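PDB 3QHA: putative oxidoreductase, which probably catalyses NAD(P)-dependent oxidation or reduction of a small hydroxy acid, as members of the 3-hydroxyisobutyrate dehydrogenase family do. Local coordinates for residues D72-V78 and T99-S105. Sequence-based numbering, arbitrary orientation.
Sequences DLIHITV and TVIAIHS
His-75 and His-104 meet edge to edge on one face of the sheet formed by two neighbouring strands, ND1 of His-75 lying 2.7 Å from NE2 of His-104 in a hydrogen bond whose donor may be either ring. Their planes differ by 18°, and NE2 lies at the edge of the His-75 ring, in its plane. With CG anti to the carbonyl carbon in both residues, the rings are brought within reach of each other on the face that also carries Leu-73 and Ala-102. The far nitrogen of His-104, ND1, hydrogen-bonds to Ala-129 O, which together with the pairing should fix the rotation of this buried ring; Trp-164 meets both imidazoles nearly at right angles.

On the same face, covered by helix 151-164, CD1 of Leu-73 bends across to CG1 of Val-100, 3.7 Å away. The strands run parallel and in register, Val-100 N, Ala-102 N and His-104 N alternating as donors with Ile-74 N and Ile-76 N. They are the ends of a beta-alpha-beta crossover in a Rossmann-type nucleotide-binding domain, and the linking helix, 81-92, packs against the other face. There Ile-76 reaches back to Ile-101, CD1 to CG2 at a tight 3.5 Å, while CD1 of Ile-74 touches CG2 of Thr-99 at 3.7 Å.

Beyond the strand ends the side chain of Ser-105 takes over from the backbone: with chi1 at 52°, OG sits between its own N and carbonyl carbon and accepts from Val-78 N at 3.1 Å. Thr-77 OG1, hydrogen-bonded to Tyr-20 OH, lies 3.4 Å from His-104 CB, and the Thr-77 side chain also touches the glycine-rich turn that probably binds the dinucleotide.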
loop_
_atom_site.group_PDB
_atom_site.type_symbol
_atom_site.label_atom_id
_atom_site.label_comp_id
_atom_site.label_asym_id
_atom_site.label_seq_id
_atom_site.Cartn_x
_atom_site.Cartn_y
_atom_site.Cartn_z
ATOM N N ASP B 72 24.384 -27.986 3.592
ATOM C CA ASP B 72 23.648 -28.092 4.857
ATOM C C ASP B 72 22.247 -27.495 4.757
ATOM O O ASP B 72 21.307 -28.006 5.369
ATOM C CB ASP B 72 24.398 -27.375 5.984
ATOM C CG ASP B 72 25.791 -27.928 6.211
ATOM O OD1 ASP B 72 26.747 -27.126 6.221
ATOM O OD2 ASP B 72 25.930 -29.158 6.378
ATOM N N LEU B 73 22.125 -26.396 4.014
ATOM C CA LEU B 73 20.853 -25.690 3.858
ATOM C C LEU B 73 20.627 -25.393 2.383
ATOM O O LEU B 73 21.355 -24.601 1.783
ATOM C CB LEU B 73 20.858 -24.395 4.676
ATOM C CG LEU B 73 19.657 -23.450 4.537
ATOM C CD1 LEU B 73 18.341 -24.150 4.855
ATOM C CD2 LEU B 73 19.846 -22.236 5.428
ATOM N N ILE B 74 19.610 -26.028 1.811
ATOM C CA ILE B 74 19.377 -26.001 0.372
ATOM C C ILE B 74 18.118 -25.209 0.065
ATOM O O ILE B 74 17.029 -25.577 0.499
ATOM C CB ILE B 74 19.213 -27.428 -0.188
ATOM C CG1 ILE B 74 20.470 -28.257 0.082
ATOM C CG2 ILE B 74 18.918 -27.388 -1.684
ATOM C CD1 ILE B 74 20.258 -29.742 -0.080
ATOM N N HIS B 75 18.277 -24.128 -0.693
ATOM C CA HIS B 75 17.169 -23.250 -1.048
ATOM C C HIS B 75 16.605 -23.625 -2.416
ATOM O O HIS B 75 17.364 -23.886 -3.356
ATOM C CB HIS B 75 17.647 -21.800 -1.076
ATOM C CG HIS B 75 18.166 -21.305 0.238
ATOM N ND1 HIS B 75 17.346 -20.773 1.210
ATOM C CD2 HIS B 75 19.424 -21.244 0.735
ATOM C CE1 HIS B 75 18.075 -20.414 2.251
ATOM N NE2 HIS B 75 19.339 -20.690 1.990
ATOM N N ILE B 76 15.277 -23.644 -2.531
ATOM C CA ILE B 76 14.613 -23.984 -3.792
ATOM C C ILE B 76 13.614 -22.901 -4.203
ATOM O O ILE B 76 12.674 -22.598 -3.465
ATOM C CB ILE B 76 13.870 -25.334 -3.690
ATOM C CG1 ILE B 76 14.854 -26.475 -3.425
ATOM C CG2 ILE B 76 13.082 -25.620 -4.971
ATOM C CD1 ILE B 76 14.172 -27.786 -3.096
ATOM N N THR B 77 13.834 -22.324 -5.383
ATOM C CA THR B 77 12.906 -21.375 -5.993
ATOM C C THR B 77 12.708 -21.758 -7.454
ATOM O O THR B 77 13.544 -21.439 -8.300
ATOM C CB THR B 77 13.436 -19.926 -5.917
ATOM O OG1 THR B 77 13.682 -19.573 -4.552
ATOM C CG2 THR B 77 12.432 -18.945 -6.518
ATOM N N VAL B 78 11.607 -22.451 -7.742
ATOM C CA VAL B 78 11.298 -22.907 -9.103
ATOM C C VAL B 78 9.846 -22.555 -9.468
ATOM O O VAL B 78 9.183 -21.827 -8.729
ATOM C CB VAL B 78 11.588 -24.423 -9.267
ATOM C CG1 VAL B 78 13.086 -24.686 -9.162
ATOM C CG2 VAL B 78 10.820 -25.239 -8.232
ATOM N N THR B 99 20.077 -32.430 6.976
ATOM C CA THR B 99 19.978 -31.392 5.946
ATOM C C THR B 99 18.634 -30.671 6.019
ATOM O O THR B 99 17.607 -31.293 6.298
ATOM C CB THR B 99 20.128 -31.990 4.527
ATOM O OG1 THR B 99 21.412 -32.613 4.397
ATOM C CG2 THR B 99 19.986 -30.908 3.459
ATOM N N VAL B 100 18.650 -29.363 5.769
ATOM C CA VAL B 100 17.426 -28.570 5.697
ATOM C C VAL B 100 17.165 -28.128 4.260
ATOM O O VAL B 100 18.077 -27.678 3.565
ATOM C CB VAL B 100 17.500 -27.316 6.589
ATOM C CG1 VAL B 100 16.167 -26.574 6.575
ATOM C CG2 VAL B 100 17.887 -27.693 8.018
ATOM N N ILE B 101 15.916 -28.264 3.822
ATOM C CA ILE B 101 15.492 -27.785 2.512
ATOM C C ILE B 101 14.469 -26.674 2.708
ATOM O O ILE B 101 13.430 -26.893 3.337
ATOM C CB ILE B 101 14.867 -28.913 1.672
ATOM C CG1 ILE B 101 15.862 -30.065 1.509
ATOM C CG2 ILE B 101 14.439 -28.382 0.306
ATOM C CD1 ILE B 101 15.380 -31.174 0.597
ATOM N N ALA B 102 14.771 -25.490 2.177
ATOM C CA ALA B 102 13.887 -24.329 2.277
ATOM C C ALA B 102 13.238 -24.025 0.929
ATOM O O ALA B 102 13.931 -23.740 -0.044
ATOM C CB ALA B 102 14.664 -23.118 2.770
ATOM N N ILE B 103 11.908 -24.071 0.883
ATOM C CA ILE B 103 11.156 -23.804 -0.345
ATOM C C ILE B 103 10.619 -22.369 -0.347
ATOM O O ILE B 103 9.855 -21.984 0.539
ATOM C CB ILE B 103 9.984 -24.786 -0.509
ATOM C CG1 ILE B 103 10.476 -26.234 -0.408
ATOM C CG2 ILE B 103 9.292 -24.568 -1.850
ATOM C CD1 ILE B 103 9.359 -27.250 -0.294
ATOM N N HIS B 104 11.020 -21.587 -1.349
ATOM C CA HIS B 104 10.667 -20.166 -1.424
ATOM C C HIS B 104 9.623 -19.823 -2.489
ATOM O O HIS B 104 9.017 -18.754 -2.437
ATOM C CB HIS B 104 11.919 -19.336 -1.690
ATOM C CG HIS B 104 13.011 -19.554 -0.691
ATOM N ND1 HIS B 104 12.886 -19.208 0.637
ATOM C CD2 HIS B 104 14.252 -20.076 -0.829
ATOM C CE1 HIS B 104 14.001 -19.511 1.275
ATOM N NE2 HIS B 104 14.846 -20.040 0.409
ATOM N N SER B 105 9.419 -20.709 -3.459
ATOM C CA SER B 105 8.460 -20.449 -4.534
ATOM C C SER B 105 7.073 -20.967 -4.170
ATOM O O SER B 105 6.895 -21.636 -3.149
ATOM C CB SER B 105 8.939 -21.071 -5.841
ATOM O OG SER B 105 9.251 -22.441 -5.671
#